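NADPH-flavin oxidoreductase (Helicobacter pylori, PDB 2H0U) binds FMN and probably uses NAD(P)H to reduce its substrates, as a flavin-dependent oxidoreductase of the nitroreductase family. Local coordinates at residues 14-20 / 196-202; 9-13 / 150-155; 88-92 / 118-123; 81-87 / 185-191. All coordinates share one frame. Residue numbers count along the deposited sequence, not the author numbering.

Contact 1: 14-20 / 196-202. With FMN (flavin mononucleotide), chain B.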
# COMPACT_ATOMS: atom_id res chain seq x y z
N PHE A 14 -1.58 15.29 -3.06
CA PHE A 14 -0.16 15.55 -2.86
C PHE A 14 0.08 15.51 -1.36
O PHE A 14 -0.86 15.47 -0.57
CB PHE A 14 0.26 16.91 -3.44
CG PHE A 14 -0.14 18.09 -2.58
CD1 PHE A 14 0.81 18.80 -1.83
CD2 PHE A 14 -1.49 18.51 -2.54
CE1 PHE A 14 0.42 19.91 -1.06
CE2 PHE A 14 -1.88 19.58 -1.74
CZ PHE A 14 -0.94 20.28 -1.01
N ALA A 15 1.35 15.52 -0.97
CA ALA A 15 1.66 15.45 0.45
C ALA A 15 1.53 16.85 1.06
O ALA A 15 2.47 17.69 1.02
CB ALA A 15 3.07 14.85 0.67
N ALA A 16 0.34 17.12 1.59
CA ALA A 16 0.06 18.43 2.16
C ALA A 16 0.76 18.58 3.50
O ALA A 16 0.55 17.78 4.43
CB ALA A 16 -1.46 18.65 2.29
N LYS A 17 1.59 19.62 3.62
CA LYS A 17 2.34 19.87 4.87
C LYS A 17 1.79 21.03 5.70
O LYS A 17 2.14 21.16 6.89
CB LYS A 17 3.83 20.15 4.60
CG LYS A 17 4.68 19.05 3.91
CD LYS A 17 4.13 17.63 3.99
CE LYS A 17 4.91 16.72 3.02
NZ LYS A 17 6.42 16.93 3.01
N LYS A 18 0.99 21.89 5.07
CA LYS A 18 0.39 23.06 5.72
C LYS A 18 -1.14 23.02 5.62
O LYS A 18 -1.71 22.93 4.52
CB LYS A 18 0.90 24.37 5.10
CG LYS A 18 2.37 24.62 5.23
CD LYS A 18 2.58 26.14 5.11
CE LYS A 18 4.00 26.62 5.34
NZ LYS A 18 4.74 26.67 4.05
N TYR A 19 -1.80 23.08 6.76
CA TYR A 19 -3.23 22.84 6.86
C TYR A 19 -3.95 24.05 7.41
O TYR A 19 -3.39 24.82 8.20
CB TYR A 19 -3.50 21.63 7.76
CG TYR A 19 -3.10 20.32 7.12
CD1 TYR A 19 -4.00 19.63 6.29
CD2 TYR A 19 -1.82 19.80 7.30
CE1 TYR A 19 -3.65 18.46 5.67
CE2 TYR A 19 -1.46 18.61 6.68
CZ TYR A 19 -2.37 17.97 5.87
OH TYR A 19 -2.02 16.80 5.25
N ASP A 20 -5.18 24.22 6.95
CA ASP A 20 -6.02 25.32 7.37
C ASP A 20 -6.55 24.99 8.77
O ASP A 20 -7.38 24.11 8.90
CB ASP A 20 -7.16 25.47 6.36
CG ASP A 20 -8.01 26.70 6.62
OD1 ASP A 20 -8.01 27.18 7.78
OD2 ASP A 20 -8.70 27.15 5.67
N TYR A 196 -7.58 20.08 5.44
CA TYR A 196 -7.57 20.96 4.25
C TYR A 196 -6.31 21.78 4.15
O TYR A 196 -5.91 22.45 5.10
CB TYR A 196 -8.79 21.87 4.27
CG TYR A 196 -10.07 21.11 4.15
CD1 TYR A 196 -10.55 20.73 2.90
CD2 TYR A 196 -10.80 20.76 5.29
CE1 TYR A 196 -11.73 20.02 2.78
CE2 TYR A 196 -12.00 20.04 5.19
CZ TYR A 196 -12.44 19.68 3.92
OH TYR A 196 -13.63 19.01 3.78
N ARG A 197 -5.69 21.76 2.97
CA ARG A 197 -4.41 22.41 2.75
C ARG A 197 -4.54 23.93 2.91
O ARG A 197 -5.60 24.51 2.63
CB ARG A 197 -3.86 22.10 1.33
CG ARG A 197 -4.77 22.67 0.21
CD ARG A 197 -4.27 22.24 -1.18
NE ARG A 197 -5.16 22.65 -2.27
CZ ARG A 197 -5.14 23.83 -2.91
NH1 ARG A 197 -4.28 24.79 -2.57
NH2 ARG A 197 -6.01 24.05 -3.88
N ASN A 198 -3.46 24.54 3.37
CA ASN A 198 -3.37 25.99 3.39
C ASN A 198 -2.15 26.45 2.59
O ASN A 198 -1.48 27.42 2.96
CB ASN A 198 -3.32 26.48 4.83
CG ASN A 198 -3.83 27.89 4.94
OD1 ASN A 198 -4.41 28.42 3.98
ND2 ASN A 198 -3.66 28.49 6.10
N GLN A 199 -1.86 25.73 1.51
CA GLN A 199 -0.72 26.02 0.64
C GLN A 199 -1.10 25.59 -0.76
O GLN A 199 -2.12 24.90 -0.94
CB GLN A 199 0.53 25.24 1.07
CG GLN A 199 0.34 23.75 1.10
CD GLN A 199 1.61 23.01 1.50
OE1 GLN A 199 2.73 23.58 1.53
NE2 GLN A 199 1.43 21.78 1.85
N GLU A 200 -0.30 25.98 -1.75
CA GLU A 200 -0.55 25.53 -3.12
C GLU A 200 -0.26 24.03 -3.24
O GLU A 200 0.53 23.47 -2.46
CB GLU A 200 0.26 26.33 -4.15
CG GLU A 200 -0.12 27.81 -4.24
CD GLU A 200 -1.51 28.05 -4.82
OE1 GLU A 200 -1.85 27.49 -5.88
OE2 GLU A 200 -2.27 28.84 -4.23
N ILE A 201 -0.90 23.38 -4.21
CA ILE A 201 -0.58 21.98 -4.53
C ILE A 201 0.86 21.88 -5.04
O ILE A 201 1.23 22.55 -5.99
CB ILE A 201 -1.63 21.42 -5.54
CG1 ILE A 201 -3.02 21.48 -4.91
CG2 ILE A 201 -1.26 19.99 -6.06
CD1 ILE A 201 -4.14 21.33 -5.89
N THR A 202 1.67 21.04 -4.39
CA THR A 202 3.09 20.89 -4.76
C THR A 202 3.15 20.16 -6.10
O THR A 202 2.62 19.05 -6.18
CB THR A 202 3.82 20.04 -3.68
OG1 THR A 202 3.60 20.65 -2.40
CG2 THR A 202 5.35 19.92 -3.95
N1 FMN B . 6.28 13.53 4.45
C2 FMN B . 6.68 14.13 5.64
O2 FMN B . 6.85 15.34 5.66
N3 FMN B . 6.91 13.39 6.77
C4 FMN B . 6.77 12.02 6.73
O4 FMN B . 6.84 11.38 7.77
C4A FMN B . 6.41 11.41 5.51
N5 FMN B . 6.28 10.04 5.45
C5A FMN B . 5.82 9.42 4.30
C6 FMN B . 5.68 8.02 4.32
C7 FMN B . 5.23 7.39 3.15
C7M FMN B . 4.71 5.99 3.27
C8 FMN B . 4.97 8.12 1.97
C8M FMN B . 4.21 7.45 0.82
C9 FMN B . 5.13 9.50 1.97
C9A FMN B . 5.58 10.15 3.14
N10 FMN B . 5.77 11.54 3.15
C10 FMN B . 6.15 12.16 4.37
C1' FMN B . 5.53 12.40 1.95
C2' FMN B . 6.52 12.12 0.81
O2' FMN B . 7.64 12.96 0.98
C3' FMN B . 5.79 12.43 -0.50
O3' FMN B . 4.69 11.56 -0.67
C4' FMN B . 6.63 12.27 -1.77
O4' FMN B . 7.66 13.25 -1.73
C5' FMN B . 5.84 12.41 -3.08
O5' FMN B . 5.25 13.72 -3.09
P FMN B . 3.66 13.87 -3.22
O1P FMN B . 3.06 13.01 -2.14
O2P FMN B . 3.35 15.35 -2.99
O3P FMN B . 3.20 13.43 -4.58
O HOH W 1 4.35 18.89 -0.41
O HOH W 2 -2.13 27.26 7.82
O HOH W 3 -7.69 21.19 8.07

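Contact 2: 9-13 / 150-155. With FMN (flavin mononucleotide), chain B.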
# COMPACT_ATOMS: atom_id res chain seq x y z
N LEU A 9 -6.74 13.90 -10.77
CA LEU A 9 -6.85 13.59 -9.35
C LEU A 9 -5.51 13.20 -8.71
O LEU A 9 -5.28 13.45 -7.51
CB LEU A 9 -7.86 12.44 -9.14
CG LEU A 9 -8.33 12.32 -7.67
CD1 LEU A 9 -9.20 13.49 -7.25
CD2 LEU A 9 -9.05 10.96 -7.40
N GLN A 10 -4.65 12.55 -9.49
CA GLN A 10 -3.37 12.10 -8.99
C GLN A 10 -2.44 13.28 -8.73
O GLN A 10 -1.48 13.14 -7.97
CB GLN A 10 -2.69 11.13 -9.97
CG GLN A 10 -3.59 9.96 -10.44
CD GLN A 10 -4.29 9.20 -9.31
OE1 GLN A 10 -3.67 8.83 -8.30
NE2 GLN A 10 -5.60 8.98 -9.47
N HIS A 11 -2.73 14.43 -9.36
CA HIS A 11 -1.97 15.68 -9.13
C HIS A 11 -2.55 16.47 -7.95
O HIS A 11 -1.80 17.10 -7.17
CB HIS A 11 -1.95 16.54 -10.38
CG HIS A 11 -1.12 15.96 -11.48
ND1 HIS A 11 0.21 16.29 -11.66
CD2 HIS A 11 -1.44 15.09 -12.47
CE1 HIS A 11 0.67 15.64 -12.72
NE2 HIS A 11 -0.31 14.92 -13.23
N GLN A 12 -3.89 16.43 -7.84
CA GLN A 12 -4.60 16.98 -6.68
C GLN A 12 -4.16 16.33 -5.37
O GLN A 12 -4.04 17.00 -4.35
CB GLN A 12 -6.12 16.86 -6.88
CG GLN A 12 -6.97 17.44 -5.75
CD GLN A 12 -8.47 17.35 -6.03
OE1 GLN A 12 -8.91 17.43 -7.18
NE2 GLN A 12 -9.28 17.23 -4.96
N ARG A 13 -3.97 15.01 -5.38
CA ARG A 13 -3.50 14.28 -4.21
C ARG A 13 -2.00 14.58 -4.10
O ARG A 13 -1.24 14.20 -4.97
CB ARG A 13 -3.72 12.76 -4.41
CG ARG A 13 -3.82 11.89 -3.10
CD ARG A 13 -2.45 11.67 -2.37
NE ARG A 13 -1.37 11.47 -3.35
CZ ARG A 13 -0.10 11.81 -3.17
NH1 ARG A 13 0.31 12.31 -2.01
NH2 ARG A 13 0.76 11.65 -4.17
N MSE A 150 -6.41 8.00 1.39
CA MSE A 150 -5.90 9.25 0.80
C MSE A 150 -6.52 9.53 -0.54
O MSE A 150 -6.84 10.68 -0.85
CB MSE A 150 -4.38 9.18 0.66
CG MSE A 150 -3.80 9.06 2.04
SE MSE A 150 -1.86 9.26 1.91
CE MSE A 150 -1.45 7.66 0.97
N MSE A 151 -6.72 8.48 -1.36
CA MSE A 151 -7.30 8.72 -2.65
C MSE A 151 -8.79 9.11 -2.54
O MSE A 151 -9.26 10.01 -3.25
CB MSE A 151 -7.08 7.49 -3.58
CG MSE A 151 -7.60 7.73 -5.00
SE MSE A 151 -6.28 8.90 -5.89
CE MSE A 151 -4.69 8.66 -4.75
N ALA A 152 -9.54 8.47 -1.66
CA ALA A 152 -10.93 8.85 -1.38
C ALA A 152 -11.03 10.28 -0.84
O ALA A 152 -11.94 11.07 -1.22
CB ALA A 152 -11.53 7.83 -0.39
N ALA A 153 -10.09 10.63 0.04
CA ALA A 153 -10.01 11.97 0.61
C ALA A 153 -9.88 12.98 -0.56
O ALA A 153 -10.61 13.98 -0.62
CB ALA A 153 -8.83 12.08 1.57
N ALA A 154 -9.00 12.66 -1.53
CA ALA A 154 -8.81 13.56 -2.70
C ALA A 154 -10.11 13.67 -3.51
O ALA A 154 -10.49 14.76 -3.94
CB ALA A 154 -7.67 13.09 -3.59
N MSE A 155 -10.80 12.57 -3.70
CA MSE A 155 -12.12 12.63 -4.35
C MSE A 155 -13.09 13.57 -3.65
O MSE A 155 -13.87 14.25 -4.34
CB MSE A 155 -12.74 11.25 -4.49
CG MSE A 155 -12.06 10.37 -5.49
SE MSE A 155 -12.91 8.59 -5.45
CE MSE A 155 -14.66 9.11 -6.21
N1 FMN B . 6.28 13.53 4.45
C2 FMN B . 6.68 14.13 5.64
O2 FMN B . 6.85 15.34 5.66
N3 FMN B . 6.91 13.39 6.77
C4 FMN B . 6.77 12.02 6.73
O4 FMN B . 6.84 11.38 7.77
C4A FMN B . 6.41 11.41 5.51
N5 FMN B . 6.28 10.04 5.45
C5A FMN B . 5.82 9.42 4.30
C6 FMN B . 5.68 8.02 4.32
C7 FMN B . 5.23 7.39 3.15
C7M FMN B . 4.71 5.99 3.27
C8 FMN B . 4.97 8.12 1.97
C8M FMN B . 4.21 7.45 0.82
C9 FMN B . 5.13 9.50 1.97
C9A FMN B . 5.58 10.15 3.14
N10 FMN B . 5.77 11.54 3.15
C10 FMN B . 6.15 12.16 4.37
C1' FMN B . 5.53 12.40 1.95
C2' FMN B . 6.52 12.12 0.81
O2' FMN B . 7.64 12.96 0.98
C3' FMN B . 5.79 12.43 -0.50
O3' FMN B . 4.69 11.56 -0.67
C4' FMN B . 6.63 12.27 -1.77
O4' FMN B . 7.66 13.25 -1.73
C5' FMN B . 5.84 12.41 -3.08
O5' FMN B . 5.25 13.72 -3.09
P FMN B . 3.66 13.87 -3.22
O1P FMN B . 3.06 13.01 -2.14
O2P FMN B . 3.35 15.35 -2.99
O3P FMN B . 3.20 13.43 -4.58

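Contact 3: 88-92 / 118-123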
# COMPACT_ATOMS: atom_id res chain seq x y z
N GLY A 88 2.16 -11.88 13.92
CA GLY A 88 2.07 -13.36 13.99
C GLY A 88 0.81 -13.88 13.32
O GLY A 88 0.15 -14.77 13.84
N VAL A 89 0.51 -13.36 12.14
CA VAL A 89 -0.75 -13.70 11.45
C VAL A 89 -0.42 -14.90 10.56
O VAL A 89 -0.08 -14.74 9.38
CB VAL A 89 -1.30 -12.51 10.65
CG1 VAL A 89 -2.53 -12.91 9.86
CG2 VAL A 89 -1.69 -11.35 11.60
N THR A 90 -0.47 -16.07 11.17
CA THR A 90 0.00 -17.33 10.57
C THR A 90 -1.17 -18.29 10.43
O THR A 90 -2.19 -18.08 11.06
CB THR A 90 1.10 -18.02 11.41
OG1 THR A 90 0.61 -18.29 12.74
CG2 THR A 90 2.38 -17.19 11.47
N TYR A 91 -1.00 -19.38 9.67
CA TYR A 91 -2.08 -20.29 9.35
C TYR A 91 -2.70 -20.89 10.61
O TYR A 91 -3.87 -21.21 10.62
CB TYR A 91 -1.58 -21.42 8.46
CG TYR A 91 -0.94 -22.58 9.19
CD1 TYR A 91 -1.60 -23.80 9.32
CD2 TYR A 91 0.34 -22.47 9.74
CE1 TYR A 91 -1.02 -24.88 9.97
CE2 TYR A 91 0.93 -23.56 10.42
CZ TYR A 91 0.25 -24.75 10.52
OH TYR A 91 0.84 -25.83 11.17
N ASP A 92 -1.88 -21.04 11.66
CA ASP A 92 -2.30 -21.66 12.90
C ASP A 92 -2.60 -20.64 13.99
O ASP A 92 -2.77 -21.01 15.15
CB ASP A 92 -1.23 -22.65 13.39
CG ASP A 92 0.15 -21.99 13.61
OD1 ASP A 92 0.50 -20.98 12.94
OD2 ASP A 92 0.92 -22.53 14.46
N ILE A 118 -2.47 -21.80 2.98
CA ILE A 118 -2.01 -20.60 3.67
C ILE A 118 -0.63 -20.82 4.26
O ILE A 118 0.26 -19.98 4.10
CB ILE A 118 -2.97 -20.15 4.79
CG1 ILE A 118 -4.33 -19.76 4.18
CG2 ILE A 118 -2.36 -18.97 5.61
CD1 ILE A 118 -5.32 -19.15 5.19
N LYS A 119 -0.45 -21.96 4.93
CA LYS A 119 0.86 -22.27 5.48
C LYS A 119 1.97 -22.25 4.39
O LYS A 119 3.00 -21.62 4.56
CB LYS A 119 0.82 -23.64 6.17
CG LYS A 119 2.17 -24.06 6.72
CD LYS A 119 2.04 -25.42 7.32
CE LYS A 119 3.27 -25.84 8.12
NZ LYS A 119 4.37 -26.19 7.22
N ASN A 120 1.76 -22.98 3.30
CA ASN A 120 2.76 -23.01 2.22
C ASN A 120 3.00 -21.63 1.60
O ASN A 120 4.14 -21.26 1.28
CB ASN A 120 2.34 -23.96 1.12
CG ASN A 120 3.35 -23.99 -0.02
OD1 ASN A 120 4.43 -24.58 0.10
ND2 ASN A 120 3.00 -23.34 -1.15
N PHE A 121 1.91 -20.92 1.36
CA PHE A 121 1.97 -19.58 0.79
C PHE A 121 2.86 -18.68 1.63
O PHE A 121 3.77 -18.04 1.10
CB PHE A 121 0.55 -19.03 0.74
CG PHE A 121 0.46 -17.56 0.46
CD1 PHE A 121 0.94 -17.00 -0.73
CD2 PHE A 121 -0.20 -16.74 1.36
CE1 PHE A 121 0.79 -15.64 -1.01
CE2 PHE A 121 -0.35 -15.36 1.09
CZ PHE A 121 0.16 -14.82 -0.09
N GLN A 122 2.61 -18.62 2.93
CA GLN A 122 3.40 -17.74 3.81
C GLN A 122 4.85 -18.17 4.03
O GLN A 122 5.76 -17.36 3.89
CB GLN A 122 2.72 -17.61 5.15
CG GLN A 122 1.39 -16.82 5.07
CD GLN A 122 0.90 -16.47 6.47
OE1 GLN A 122 1.00 -17.28 7.37
NE2 GLN A 122 0.37 -15.25 6.65
N GLU A 123 5.05 -19.45 4.39
CA GLU A 123 6.35 -20.00 4.75
C GLU A 123 7.27 -20.14 3.54
O GLU A 123 8.46 -19.85 3.64
CB GLU A 123 6.20 -21.34 5.45
CG GLU A 123 5.43 -21.23 6.78
CD GLU A 123 5.41 -22.50 7.60
OE1 GLU A 123 5.93 -23.57 7.20
OE2 GLU A 123 4.84 -22.45 8.70
O HOH W 4 1.40 -19.74 8.09

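Contact 4: 81-87 / 185-191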
# COMPACT_ATOMS: atom_id res chain seq x y z
N VAL A 81 -4.37 9.66 11.85
CA VAL A 81 -4.64 8.21 11.94
C VAL A 81 -3.34 7.43 12.16
O VAL A 81 -2.35 7.68 11.50
CB VAL A 81 -5.43 7.68 10.69
CG1 VAL A 81 -5.63 6.15 10.72
CG2 VAL A 81 -6.80 8.40 10.59
N ILE A 82 -3.34 6.51 13.13
CA ILE A 82 -2.22 5.60 13.32
C ILE A 82 -2.72 4.23 12.87
O ILE A 82 -3.69 3.67 13.47
CB ILE A 82 -1.76 5.54 14.79
CG1 ILE A 82 -1.32 6.96 15.25
CG2 ILE A 82 -0.62 4.48 14.95
CD1 ILE A 82 -1.07 7.14 16.82
N TYR A 83 -2.08 3.71 11.83
CA TYR A 83 -2.43 2.39 11.28
C TYR A 83 -1.64 1.32 12.00
O TYR A 83 -0.42 1.37 12.01
CB TYR A 83 -2.11 2.31 9.78
CG TYR A 83 -2.92 3.32 8.99
CD1 TYR A 83 -4.12 2.93 8.34
CD2 TYR A 83 -2.48 4.64 8.87
CE1 TYR A 83 -4.89 3.86 7.62
CE2 TYR A 83 -3.25 5.60 8.12
CZ TYR A 83 -4.42 5.19 7.50
OH TYR A 83 -5.17 6.10 6.80
N LEU A 84 -2.34 0.39 12.65
CA LEU A 84 -1.70 -0.77 13.27
C LEU A 84 -1.88 -1.99 12.37
O LEU A 84 -2.87 -2.11 11.64
CB LEU A 84 -2.31 -1.08 14.65
CG LEU A 84 -2.54 0.07 15.66
CD1 LEU A 84 -3.27 -0.56 16.88
CD2 LEU A 84 -1.21 0.80 16.01
N ALA A 85 -0.87 -2.85 12.40
CA ALA A 85 -0.86 -4.12 11.68
C ALA A 85 -0.68 -5.25 12.71
O ALA A 85 0.00 -5.07 13.76
CB ALA A 85 0.25 -4.13 10.67
N ARG A 86 -1.38 -6.36 12.50
CA ARG A 86 -1.27 -7.46 13.45
C ARG A 86 0.02 -8.26 13.28
O ARG A 86 0.56 -8.43 12.17
CB ARG A 86 -2.48 -8.39 13.30
CG ARG A 86 -3.74 -7.82 13.92
CD ARG A 86 -4.88 -8.82 13.84
NE ARG A 86 -6.12 -8.24 14.36
CZ ARG A 86 -6.51 -8.31 15.62
NH1 ARG A 86 -5.73 -8.89 16.53
NH2 ARG A 86 -7.67 -7.75 15.99
N LYS A 87 0.51 -8.75 14.40
CA LYS A 87 1.68 -9.59 14.48
C LYS A 87 1.27 -11.05 14.47
O LYS A 87 0.21 -11.40 15.01
CB LYS A 87 2.37 -9.31 15.83
CG LYS A 87 2.96 -7.92 15.88
CD LYS A 87 3.70 -7.69 17.13
CE LYS A 87 4.47 -6.38 16.99
NZ LYS A 87 5.13 -5.97 18.26
N GLU A 185 0.01 -8.32 20.09
CA GLU A 185 -0.99 -8.51 19.03
C GLU A 185 -0.77 -7.59 17.82
O GLU A 185 -1.15 -7.96 16.72
CB GLU A 185 -2.39 -8.20 19.56
CG GLU A 185 -2.89 -9.15 20.64
CD GLU A 185 -3.11 -10.53 20.08
OE1 GLU A 185 -3.81 -10.66 19.05
OE2 GLU A 185 -2.56 -11.49 20.67
N PHE A 186 -0.25 -6.38 18.06
CA PHE A 186 -0.13 -5.33 17.03
C PHE A 186 1.21 -4.62 17.11
O PHE A 186 1.82 -4.54 18.18
CB PHE A 186 -1.17 -4.22 17.24
CG PHE A 186 -2.58 -4.64 16.98
CD1 PHE A 186 -3.10 -4.58 15.70
CD2 PHE A 186 -3.42 -5.03 18.02
CE1 PHE A 186 -4.41 -4.94 15.45
CE2 PHE A 186 -4.74 -5.41 17.78
CZ PHE A 186 -5.23 -5.35 16.50
N GLY A 187 1.60 -4.02 16.00
CA GLY A 187 2.68 -3.04 16.00
C GLY A 187 2.18 -1.83 15.22
O GLY A 187 1.21 -1.92 14.45
N VAL A 188 2.82 -0.69 15.42
CA VAL A 188 2.47 0.47 14.58
C VAL A 188 3.05 0.26 13.19
O VAL A 188 4.23 -0.11 13.04
CB VAL A 188 3.00 1.80 15.19
CG1 VAL A 188 2.79 2.99 14.23
CG2 VAL A 188 2.31 2.08 16.56
N SER A 189 2.22 0.51 12.18
CA SER A 189 2.59 0.28 10.79
C SER A 189 3.00 1.56 10.07
O SER A 189 4.10 1.65 9.51
CB SER A 189 1.44 -0.46 10.04
OG SER A 189 1.77 -0.54 8.65
N VAL A 190 2.13 2.57 10.13
CA VAL A 190 2.35 3.83 9.39
C VAL A 190 1.32 4.82 9.94
O VAL A 190 0.43 4.41 10.72
CB VAL A 190 2.24 3.62 7.85
CG1 VAL A 190 0.81 3.18 7.42
CG2 VAL A 190 2.80 4.82 7.05
N MSE A 191 1.47 6.10 9.62
CA MSE A 191 0.45 7.09 10.01
C MSE A 191 0.06 7.93 8.79
O MSE A 191 0.71 7.90 7.76
CB MSE A 191 0.96 7.99 11.14
CG MSE A 191 1.53 7.24 12.33
SE MSE A 191 2.17 8.55 13.64
CE MSE A 191 2.95 7.25 14.89
O HOH W 5 -3.01 -10.00 16.57

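Contact 1: 14-20 / 196-202
The ring of F14 lies against the backbone of I201 and T202: I201 CA sits 3.9 Å from the ring centroid, nearly on the ring normal, as a CH-pi contact. R197 CD comes to the ring edge, 3.6 Å from F14 CE2, and T202 OG1 approaches F14 CD1 at 3.4 Å, so R197 and residues 199-202 pack around one aromatic side chain. Farther along, the backbones meet in a single bridge between Y19 and R197. Its hydrogen bonds are short and nearly straight, N198 N to K18 O at 2.6 Å and D20 N to Y196 O at 2.7 Å. Water links the ends: one molecule lies 2.6 Å from A15 O and 2.8 Å from T202 OG1, and another accepts from N198 ND2 and donates to Y19 O. A15 N donates to phosphate oxygen O2P of FMN at 2.8 Å, and K17 NZ reaches flavin carbonyl O2 of FMN at 3.1 Å, so one short loop bonds both the phosphate and the pyrimidine ring. The contact joins the loop after helix 3-12 to the loop after strand 186-195, beside strand 159-163, where A16 bonds to the backbone of S160 and R197 N to the carboxylate of D159.

Contact 2: 9-13 / 150-155
A buried arginine that spends its aliphatic stem on a helix and its charge on a cofactor is the striking feature. R13, the first residue to leave helical geometry after helix 3-12, sets its CB 4.0 Å from A154 CB and its CG 3.7 Å from M151 CE, while its guanidinium runs on to the FMN phosphate. R13 NH1 donates to O1P of FMN at 2.8 Å and R13 NH2 to O3P of FMN at 3.0 Å, with a weak third bond from R13 NH2 to O1P of FMN at 3.4 Å. One turn back, L9 packs into helix 131-155: its CD2 lies 3.8 Å from SE of selenomethionine M151 and 3.6 Å from CG of selenomethionine M155, and its CD1 is 4.0 Å from A154 CB. The small A154 lets the backbones close to 5.6 Å between R13 CA and A154 CA. No hydrogen bond joins the segments, so side-chain packing dominates. L39 of the second subunit packs on Q10 and its P41 on R13, placing the contact near the dimer interface. A phosphate-binding arginine at the end of the N-terminal helix, backed by a long core helix, fits the FMN site of the nitroreductase fold.

Contact 3: 88-92 / 118-123
V89 is the centre of an inverse gamma turn in the loop between strand 79-86 and helix 94-102, and this turn presents its carbonyl to helix 113-125. Q122 NE2 donates to V89 O at 2.8 Å, while the V89 side chain packs on L46 and on W137 of helix 131-155. T90 follows with its CA 3.4 Å from Q122 OE1; its hydroxyl reaches forward along the loop, T90 OG1 donating to D92 OD1 at 2.7 Å. Y91 makes the largest contribution to the interface. Its CB touches I118 CG2 at 3.8 Å, and its ring lies across K119, whose CB stands 3.9 Å from the ring centroid over the face, a CH-pi contact. The far end of K119 leads away from the loop to a salt bridge one turn on, K119 NZ to E123 OE1 at 3.0 Å. The contact lies away from the FMN-binding residues of its own chain, but F121 of the same helix packs on E164 of the second subunit. Y91 O also accepts from the hydroxyl of Y108. Between the two segments a water completes the pairing, accepting from Y91 N at 2.9 Å and donating to Q122 OE1 at 2.6 Å.

Contact 4: 81-87 / 185-191
Y83 N donates to V190 O at 2.8 Å, and Y83 O takes S189 N at 2.8 Å plus a weak bond from V190 N at 3.4 Å. Beyond them A85 N bonds G187 O at 3.1 Å and G187 N bonds A85 O at 2.9 Å, and K87 N reaches E185 O at 3.0 Å. S189 and V190 both face Y83, a classic beta bulge that shifts the register by one between the two central strands, 79-86 and 186-195, of the antiparallel sheet formed within this chain. At the R86/E185 end of the pair, R86 NH1 and E185 OE1 make a long salt bridge of 3.6 Å, with a water bound to both. I82, R86, F186 and M191 share one face, where F186 CZ lies over the R86 guanidinium and I82 CG1 is 4.1 Å from M191 CG. On the face covered by helix 131-155, Y83 CB meets V190 CG1 at 3.9 Å, and V190 packs on its Y143. L84 CB lies 3.7 Å from F186 CD1.

How the contacts relate
Contacts 1 and 2 build adjoining parts of one FMN site: their centres are 12 Å apart, they touch at I201 CG2 and H11 O (3.1 Å), and their segments alternate along the chain. Residues 9-13 run directly into 14-20, so the phosphate is met by both. Contact 4 lies in the sheet, about 6 Å from contact 2 and about 10 Å from contact 1 between nearest atoms; its V190 side chain comes within about 4 Å of a bound FMN. Contact 3 adjoins contact 4 in sequence through residues 87-88 but lies on the opposite side of the chain's centre from contacts 1 and 2, its centre about 41 Å from that of contact 1.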